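Local coordinates for glutathione S-transferase family protein (Populus trichocarpa, PDB 5F06) that probably catalyses the conjugation of glutathione to electrophilic compounds, releasing a halide from halogenated substrates, as a Phi-class glutathione transferase that binds glutathione, at residues Leu2-Ala7 / Pro54-Asp59; Gln117-Pro122 / Leu176-Ala181. All coordinates share one frame; numbering follows the deposited sequence.

Contact 1. Residues Leu2-Ala7 / Pro54-Asp59; sequences LKLYGA and PALEED
Tyr5 reaches across from its own strand to Glu57 on the next, donating a hydrogen bond to the carboxylate: OH to OE1 is 2.6 Å. The ring and the carboxylate stand nearly perpendicular, 89° apart, and the hydroxyl meets OE1 from above the carboxylate plane. Alongside, CE1 of Tyr5 lies 3.8 Å from CG of Glu57, while the carbonyl oxygen of Ala55 lies in plane at the ring's edge. A chi1 of -64° sets CG of Tyr5 beside its own backbone N, anti to the carbonyl carbon. NZ of Lys3 stays 5.3 Å from OE1 of Glu57, too far for a bond, although the opposite charges would probably still attract; it also has a long, weak ion pair with Glu28. Lys47 lies against Tyr5 in a cation-pi contact and also touches Glu57.

An antiparallel ladder puts Tyr5, Lys3, Ala55 and Glu57 on one face, with Tyr5 and Glu57 diagonal to each other. Lys3 with Glu57 and Tyr5 with Ala55 are hydrogen-bonded pairs, the shortest of the backbone bonds running from Tyr5 N to Ala55 O at 2.8 Å. Between them Leu4 and Leu56 form a non-hydrogen-bonded pair whose side chains go to the other face. There CD1 of Leu4 packs on CB of Pro54 at 3.8 Å, and CD2 of Leu2 lies 3.6 Å from OE2 of Glu58, a carboxylate held by Tyr72 and Lys76.

Pro54, preceded by a cis peptide as in thioredoxin-like folds, also touches the bound glutathione. Strands 2-6 and 55-58 are the central pair of the four-stranded mixed sheet: 28-31 runs parallel beyond 2-6, and 61-64 antiparallel beyond 55-58. Helix 11-22 covers Leu2 and Leu4, and helix 66-76 packs on Leu56 and Pro54.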
ATOM      1  N   LEU A   2      -4.615  -4.120 -23.811  1.00 14.08           N
ATOM      2  CA  LEU A   2      -4.498  -3.445 -22.529  1.00 14.68           C
ATOM      3  C   LEU A   2      -4.927  -2.001 -22.702  1.00 13.09           C
ATOM      4  O   LEU A   2      -4.195  -1.205 -23.287  1.00 12.78           O
ATOM      5  CB  LEU A   2      -3.067  -3.506 -22.000  1.00 13.44           C
ATOM      6  CG  LEU A   2      -2.555  -4.879 -21.577  1.00 15.05           C
ATOM      7  CD1 LEU A   2      -1.049  -4.825 -21.394  1.00 14.10           C
ATOM      8  CD2 LEU A   2      -3.233  -5.338 -20.293  1.00 15.54           C
ATOM      9  N   LYS A   3      -6.117  -1.676 -22.207  1.00 12.76           N
ATOM     10  CA  LYS A   3      -6.655  -0.331 -22.332  1.00 13.07           C
ATOM     11  C   LYS A   3      -6.581   0.404 -21.002  1.00 14.42           C
ATOM     12  O   LYS A   3      -7.262   0.046 -20.040  1.00 17.09           O
ATOM     13  CB  LYS A   3      -8.093  -0.382 -22.839  1.00 16.08           C
ATOM     14  CG  LYS A   3      -8.210  -0.990 -24.231  1.00 20.23           C
ATOM     15  CD  LYS A   3      -9.647  -1.319 -24.607  1.00 26.09           C
ATOM     16  CE  LYS A   3     -10.558  -0.124 -24.433  1.00 30.45           C
ATOM     17  NZ  LYS A   3     -10.100   1.058 -25.208  1.00 33.07           N
ATOM     18  N   LEU A   4      -5.741   1.432 -20.970  1.00 12.98           N
ATOM     19  CA  LEU A   4      -5.489   2.217 -19.770  1.00 11.33           C
ATOM     20  C   LEU A   4      -6.243   3.532 -19.841  1.00 12.59           C
ATOM     21  O   LEU A   4      -6.032   4.321 -20.757  1.00 12.64           O
ATOM     22  CB  LEU A   4      -3.992   2.471 -19.615  1.00 10.12           C
ATOM     23  CG  LEU A   4      -3.512   3.242 -18.383  1.00 11.12           C
ATOM     24  CD1 LEU A   4      -3.845   2.476 -17.117  1.00 11.94           C
ATOM     25  CD2 LEU A   4      -2.014   3.507 -18.478  1.00 11.12           C
ATOM     26  N   TYR A   5      -7.132   3.751 -18.874  1.00 11.60           N
ATOM     27  CA  TYR A   5      -7.925   4.971 -18.814  1.00 11.29           C
ATOM     28  C   TYR A   5      -7.301   5.974 -17.850  1.00 10.43           C
ATOM     29  O   TYR A   5      -7.214   5.726 -16.651  1.00  9.88           O
ATOM     30  CB  TYR A   5      -9.357   4.653 -18.394  1.00 11.88           C
ATOM     31  CG  TYR A   5     -10.084   3.786 -19.390  1.00 13.11           C
ATOM     32  CD1 TYR A   5      -9.901   2.408 -19.406  1.00 13.45           C
ATOM     33  CD2 TYR A   5     -10.939   4.345 -20.331  1.00 14.87           C
ATOM     34  CE1 TYR A   5     -10.562   1.611 -20.326  1.00 14.66           C
ATOM     35  CE2 TYR A   5     -11.602   3.556 -21.254  1.00 15.42           C
ATOM     36  CZ  TYR A   5     -11.407   2.192 -21.250  1.00 16.33           C
ATOM     37  OH  TYR A   5     -12.068   1.409 -22.167  1.00 18.72           O
ATOM     38  N   GLY A   6      -6.864   7.109 -18.376  1.00 10.08           N
ATOM     39  CA  GLY A   6      -6.227   8.112 -17.544  1.00  9.96           C
ATOM     40  C   GLY A   6      -5.753   9.313 -18.333  1.00 11.45           C
ATOM     41  O   GLY A   6      -6.366   9.692 -19.329  1.00 12.39           O
ATOM     42  N   ALA A   7      -4.654   9.912 -17.885  1.00 13.49           N
ATOM     43  CA  ALA A   7      -4.090  11.079 -18.553  1.00 14.35           C
ATOM     44  C   ALA A   7      -2.569  11.075 -18.420  1.00 16.10           C
ATOM     45  O   ALA A   7      -2.050  10.778 -17.345  1.00 16.47           O
ATOM     46  CB  ALA A   7      -4.671  12.350 -17.969  1.00 13.89           C
ATOM     47  N   PRO A  54      -5.828   5.903 -12.465  1.00 10.79           N
ATOM     48  CA  PRO A  54      -6.278   5.233 -13.684  1.00 10.97           C
ATOM     49  C   PRO A  54      -7.163   4.020 -13.442  1.00 10.66           C
ATOM     50  O   PRO A  54      -7.322   3.571 -12.309  1.00  8.91           O
ATOM     51  CB  PRO A  54      -4.962   4.799 -14.321  1.00 10.62           C
ATOM     52  CG  PRO A  54      -4.135   4.415 -13.147  1.00 11.76           C
ATOM     53  CD  PRO A  54      -4.523   5.376 -12.030  1.00 11.23           C
ATOM     54  N   ALA A  55      -7.735   3.516 -14.528  1.00 10.96           N
ATOM     55  CA  ALA A  55      -8.355   2.206 -14.551  1.00 10.52           C
ATOM     56  C   ALA A  55      -7.799   1.434 -15.738  1.00  9.72           C
ATOM     57  O   ALA A  55      -7.281   2.029 -16.689  1.00  9.20           O
ATOM     58  CB  ALA A  55      -9.860   2.317 -14.644  1.00  9.67           C
ATOM     59  N   LEU A  56      -7.906   0.112 -15.676  1.00  9.04           N
ATOM     60  CA  LEU A  56      -7.472  -0.758 -16.760  1.00  8.88           C
ATOM     61  C   LEU A  56      -8.599  -1.693 -17.176  1.00  9.79           C
ATOM     62  O   LEU A  56      -9.197  -2.356 -16.332  1.00 10.40           O
ATOM     63  CB  LEU A  56      -6.253  -1.583 -16.343  1.00  8.81           C
ATOM     64  CG  LEU A  56      -5.650  -2.485 -17.426  1.00 10.27           C
ATOM     65  CD1 LEU A  56      -4.792  -1.679 -18.378  1.00 12.70           C
ATOM     66  CD2 LEU A  56      -4.840  -3.606 -16.811  1.00 11.70           C
ATOM     67  N   GLU A  57      -8.893  -1.725 -18.472  1.00 12.22           N
ATOM     68  CA  GLU A  57      -9.758  -2.751 -19.044  1.00 13.95           C
ATOM     69  C   GLU A  57      -8.913  -3.676 -19.906  1.00 13.89           C
ATOM     70  O   GLU A  57      -8.245  -3.236 -20.842  1.00 15.04           O
ATOM     71  CB  GLU A  57     -10.898  -2.142 -19.878  1.00 17.18           C
ATOM     72  CG  GLU A  57     -12.063  -1.593 -19.056  1.00 16.89           C
ATOM     73  CD  GLU A  57     -13.213  -1.097 -19.922  1.00 18.64           C
ATOM     74  OE1 GLU A  57     -12.960  -0.751 -21.099  1.00 19.36           O
ATOM     75  OE2 GLU A  57     -14.370  -1.060 -19.430  1.00 18.12           O
ATOM     76  N   GLU A  58      -8.928  -4.958 -19.560  1.00 11.79           N
ATOM     77  CA  GLU A  58      -8.293  -5.988 -20.368  1.00 12.70           C
ATOM     78  C   GLU A  58      -9.327  -7.061 -20.642  1.00 14.40           C
ATOM     79  O   GLU A  58      -9.576  -7.924 -19.797  1.00 13.81           O
ATOM     80  CB  GLU A  58      -7.077  -6.575 -19.654  1.00 12.55           C
ATOM     81  CG  GLU A  58      -6.294  -7.565 -20.498  1.00 15.34           C
ATOM     82  CD  GLU A  58      -5.431  -8.490 -19.667  1.00 15.92           C
ATOM     83  OE1 GLU A  58      -5.893  -8.941 -18.600  1.00 15.95           O
ATOM     84  OE2 GLU A  58      -4.286  -8.775 -20.085  1.00 17.21           O
ATOM     85  N   ASP A  59      -9.936  -6.989 -21.822  1.00 18.44           N
ATOM     86  CA  ASP A  59     -11.070  -7.834 -22.164  1.00 25.90           C
ATOM     87  C   ASP A  59     -12.156  -7.699 -21.089  1.00 23.80           C
ATOM     88  O   ASP A  59     -12.650  -6.597 -20.854  1.00 22.46           O
ATOM     89  CB  ASP A  59     -10.612  -9.281 -22.341  1.00 30.62           C
ATOM     90  CG  ASP A  59      -9.517  -9.415 -23.386  1.00 33.01           C
ATOM     91  OD1 ASP A  59      -9.674  -8.853 -24.494  1.00 33.24           O
ATOM     92  OD2 ASP A  59      -8.492 -10.063 -23.095  1.00 33.93           O
TER

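Contact 2. Residues Gln117-Pro122 / Leu176-Ala181; sequences QFMVAP and LMKTPA
Thr179 sets its CB over one face of the Phe118 ring, a CH-pi contact 3.9 Å from the centroid and 13° off the ring normal. The atom sits somewhat toward the rim, with CG2 of Thr179 only 3.7 Å from CD2 of Phe118. CZ of the same ring meets CD of Pro180 at 3.9 Å. Met119, the next residue of the helix, is modelled in two conformers, so the approach of its CE to CG2 of Thr179 is doubtful.

OG1 of Thr179 lies between the backbone N and the carbonyl carbon (chi1 79°) and donates to Leu176 O at 2.8 Å, on a lone pair of that carbonyl. Leu176 O also accepts from the backbone N of Thr179 within a type I beta turn, so this one oxygen takes two bonds from Thr179, which hold the threonine side chain in the turn. An alanine in place of Phe118 would probably open a gap against Thr179 and Pro180, leaving the threonine without its aromatic partner.

Ile133 of helix 130-153 also touches Phe118. This is packing at the surface of the all-helical C-terminal domain of a glutathione transferase, joining the C-terminal part of helix 90-120 to the turn that follows helix 170-176.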
ATOM      1  N   GLN A 117      -0.100  20.097  -2.704  1.00 12.06           N
ATOM      2  CA  GLN A 117      -0.114  21.512  -2.353  1.00 12.01           C
ATOM      3  C   GLN A 117       0.471  22.381  -3.470  1.00 14.34           C
ATOM      4  O   GLN A 117      -0.079  23.437  -3.798  1.00 15.30           O
ATOM      5  CB  GLN A 117       0.647  21.737  -1.044  1.00 11.82           C
ATOM      6  CG  GLN A 117      -0.105  21.265   0.200  1.00 13.23           C
ATOM      7  CD  GLN A 117      -1.466  21.921   0.349  1.00 15.32           C
ATOM      8  OE1 GLN A 117      -1.634  23.104   0.052  1.00 16.38           O
ATOM      9  NE2 GLN A 117      -2.452  21.148   0.801  1.00 16.47           N
ATOM     10  N   PHE A 118       1.571  21.936  -4.068  1.00 14.88           N
ATOM     11  CA  PHE A 118       2.205  22.689  -5.140  1.00 17.16           C
ATOM     12  C   PHE A 118       1.434  22.648  -6.467  1.00 17.94           C
ATOM     13  O   PHE A 118       1.317  23.666  -7.147  1.00 18.41           O
ATOM     14  CB  PHE A 118       3.630  22.172  -5.379  1.00 17.06           C
ATOM     15  CG  PHE A 118       4.644  22.682  -4.389  1.00 17.06           C
ATOM     16  CD1 PHE A 118       4.966  24.027  -4.332  1.00 18.72           C
ATOM     17  CD2 PHE A 118       5.295  21.808  -3.532  1.00 16.08           C
ATOM     18  CE1 PHE A 118       5.907  24.495  -3.428  1.00 17.89           C
ATOM     19  CE2 PHE A 118       6.233  22.269  -2.628  1.00 16.93           C
ATOM     20  CZ  PHE A 118       6.543  23.613  -2.579  1.00 16.90           C
ATOM     21  N   MET A 119       0.918  21.473  -6.820  0.65 18.05           N
ATOM     22  CA  MET A 119       0.394  21.231  -8.163  0.65 19.02           C
ATOM     23  C   MET A 119      -1.132  21.196  -8.238  0.65 18.77           C
ATOM     24  O   MET A 119      -1.713  21.623  -9.235  0.65 19.58           O
ATOM     25  CB  MET A 119       0.949  19.910  -8.707  0.65 19.35           C
ATOM     26  CG  MET A 119       2.470  19.826  -8.721  0.65 19.81           C
ATOM     27  SD  MET A 119       3.233  21.182  -9.635  0.65 24.03           S
ATOM     28  CE  MET A 119       4.941  20.638  -9.675  0.65 32.20           C
ATOM     29  N   VAL A 120      -1.780  20.680  -7.197  1.00 18.35           N
ATOM     30  CA  VAL A 120      -3.228  20.469  -7.231  1.00 18.61           C
ATOM     31  C   VAL A 120      -4.008  21.588  -6.534  1.00 15.89           C
ATOM     32  O   VAL A 120      -5.053  22.007  -7.027  1.00 17.70           O
ATOM     33  CB  VAL A 120      -3.617  19.121  -6.586  1.00 20.30           C
ATOM     34  CG1 VAL A 120      -5.103  18.848  -6.786  1.00 22.65           C
ATOM     35  CG2 VAL A 120      -2.801  17.989  -7.189  1.00 19.61           C
ATOM     36  N   ALA A 121      -3.511  22.071  -5.399  1.00 13.43           N
ATOM     37  CA  ALA A 121      -4.242  23.072  -4.621  1.00 13.99           C
ATOM     38  C   ALA A 121      -4.569  24.324  -5.447  1.00 14.91           C
ATOM     39  O   ALA A 121      -5.688  24.837  -5.368  1.00 15.60           O
ATOM     40  CB  ALA A 121      -3.458  23.449  -3.364  1.00 15.31           C
ATOM     41  N   PRO A 122      -3.605  24.814  -6.247  1.00 17.19           N
ATOM     42  CA  PRO A 122      -3.912  25.943  -7.134  1.00 20.00           C
ATOM     43  C   PRO A 122      -5.054  25.640  -8.108  1.00 20.56           C
ATOM     44  O   PRO A 122      -5.833  26.538  -8.425  1.00 21.32           O
ATOM     45  CB  PRO A 122      -2.597  26.167  -7.886  1.00 20.62           C
ATOM     46  CG  PRO A 122      -1.553  25.627  -6.989  1.00 19.16           C
ATOM     47  CD  PRO A 122      -2.178  24.447  -6.315  1.00 17.39           C
ATOM     48  N   LEU A 176       8.070  16.438  -7.515  1.00 13.50           N
ATOM     49  CA  LEU A 176       8.755  17.023  -6.365  1.00 14.24           C
ATOM     50  C   LEU A 176      10.014  17.760  -6.817  1.00 14.84           C
ATOM     51  O   LEU A 176      10.321  18.851  -6.331  1.00 14.65           O
ATOM     52  CB  LEU A 176       9.116  15.943  -5.341  1.00 12.86           C
ATOM     53  CG  LEU A 176       9.882  16.399  -4.093  1.00 16.29           C
ATOM     54  CD1 LEU A 176       8.938  16.654  -2.936  1.00 18.42           C
ATOM     55  CD2 LEU A 176      10.942  15.383  -3.704  1.00 17.90           C
ATOM     56  N   MET A 177      10.734  17.172  -7.765  1.00 13.74           N
ATOM     57  CA  MET A 177      12.012  17.730  -8.194  1.00 13.53           C
ATOM     58  C   MET A 177      11.838  19.032  -8.972  1.00 15.01           C
ATOM     59  O   MET A 177      12.815  19.729  -9.246  1.00 14.99           O
ATOM     60  CB  MET A 177      12.782  16.710  -9.034  1.00 12.39           C
ATOM     61  CG  MET A 177      13.217  15.477  -8.243  1.00 11.57           C
ATOM     62  SD  MET A 177      14.166  15.859  -6.757  1.00 15.52           S
ATOM     63  CE  MET A 177      15.708  16.395  -7.487  1.00 15.06           C
ATOM     64  N   LYS A 178      10.598  19.361  -9.319  1.00 16.81           N
ATOM     65  CA  LYS A 178      10.295  20.630  -9.975  1.00 18.42           C
ATOM     66  C   LYS A 178      10.070  21.748  -8.958  1.00 18.60           C
ATOM     67  O   LYS A 178      10.002  22.921  -9.325  1.00 20.94           O
ATOM     68  CB  LYS A 178       9.055  20.494 -10.863  1.00 18.23           C
ATOM     69  CG  LYS A 178       9.185  19.474 -11.979  1.00 19.92           C
ATOM     70  CD  LYS A 178       7.921  19.440 -12.821  1.00 21.70           C
ATOM     71  CE  LYS A 178       8.072  18.527 -14.024  1.00 21.51           C
ATOM     72  NZ  LYS A 178       9.043  19.065 -15.021  1.00 23.20           N
ATOM     73  N   THR A 179       9.948  21.374  -7.686  1.00 14.94           N
ATOM     74  CA  THR A 179       9.632  22.318  -6.617  1.00 14.24           C
ATOM     75  C   THR A 179      10.855  22.585  -5.734  1.00 13.84           C
ATOM     76  O   THR A 179      11.876  21.905  -5.859  1.00 13.87           O
ATOM     77  CB  THR A 179       8.478  21.796  -5.724  1.00 14.18           C
ATOM     78  OG1 THR A 179       8.975  20.816  -4.804  1.00 12.61           O
ATOM     79  CG2 THR A 179       7.355  21.191  -6.565  1.00 13.34           C
ATOM     80  N   PRO A 180      10.755  23.572  -4.830  1.00 14.43           N
ATOM     81  CA  PRO A 180      11.858  23.807  -3.888  1.00 15.01           C
ATOM     82  C   PRO A 180      12.134  22.600  -2.991  1.00 14.89           C
ATOM     83  O   PRO A 180      13.248  22.454  -2.482  1.00 14.44           O
ATOM     84  CB  PRO A 180      11.364  24.996  -3.059  1.00 15.46           C
ATOM     85  CG  PRO A 180      10.393  25.695  -3.939  1.00 16.42           C
ATOM     86  CD  PRO A 180       9.710  24.607  -4.715  1.00 15.19           C
ATOM     87  N   ALA A 181      11.127  21.750  -2.807  1.00 14.49           N
ATOM     88  CA  ALA A 181      11.264  20.562  -1.971  1.00 14.66           C
ATOM     89  C   ALA A 181      12.214  19.538  -2.591  1.00 13.72           C
ATOM     90  O   ALA A 181      12.548  18.538  -1.964  1.00 14.44           O
ATOM     91  CB  ALA A 181       9.900  19.930  -1.717  1.00 16.46           C
TER

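The two contacts fall in different halves of the glutathione transferase fold, and both segments of contact 1 precede both of contact 2 in the sequence. Contact 1 pairs two strands of the thioredoxin-like N-terminal domain; contact 2 ties the C-terminal part of helix 90-120 to a turn in the helical C-terminal domain. Their centres are 27 Å apart and their nearest atoms about 12 Å, so the two are separate. Glutathione contacts Pro54 of contact 1 directly, whereas no residue of contact 2 belongs to the glutathione pocket. The first therefore helps form the glutathione site, while the second is packing within the other domain.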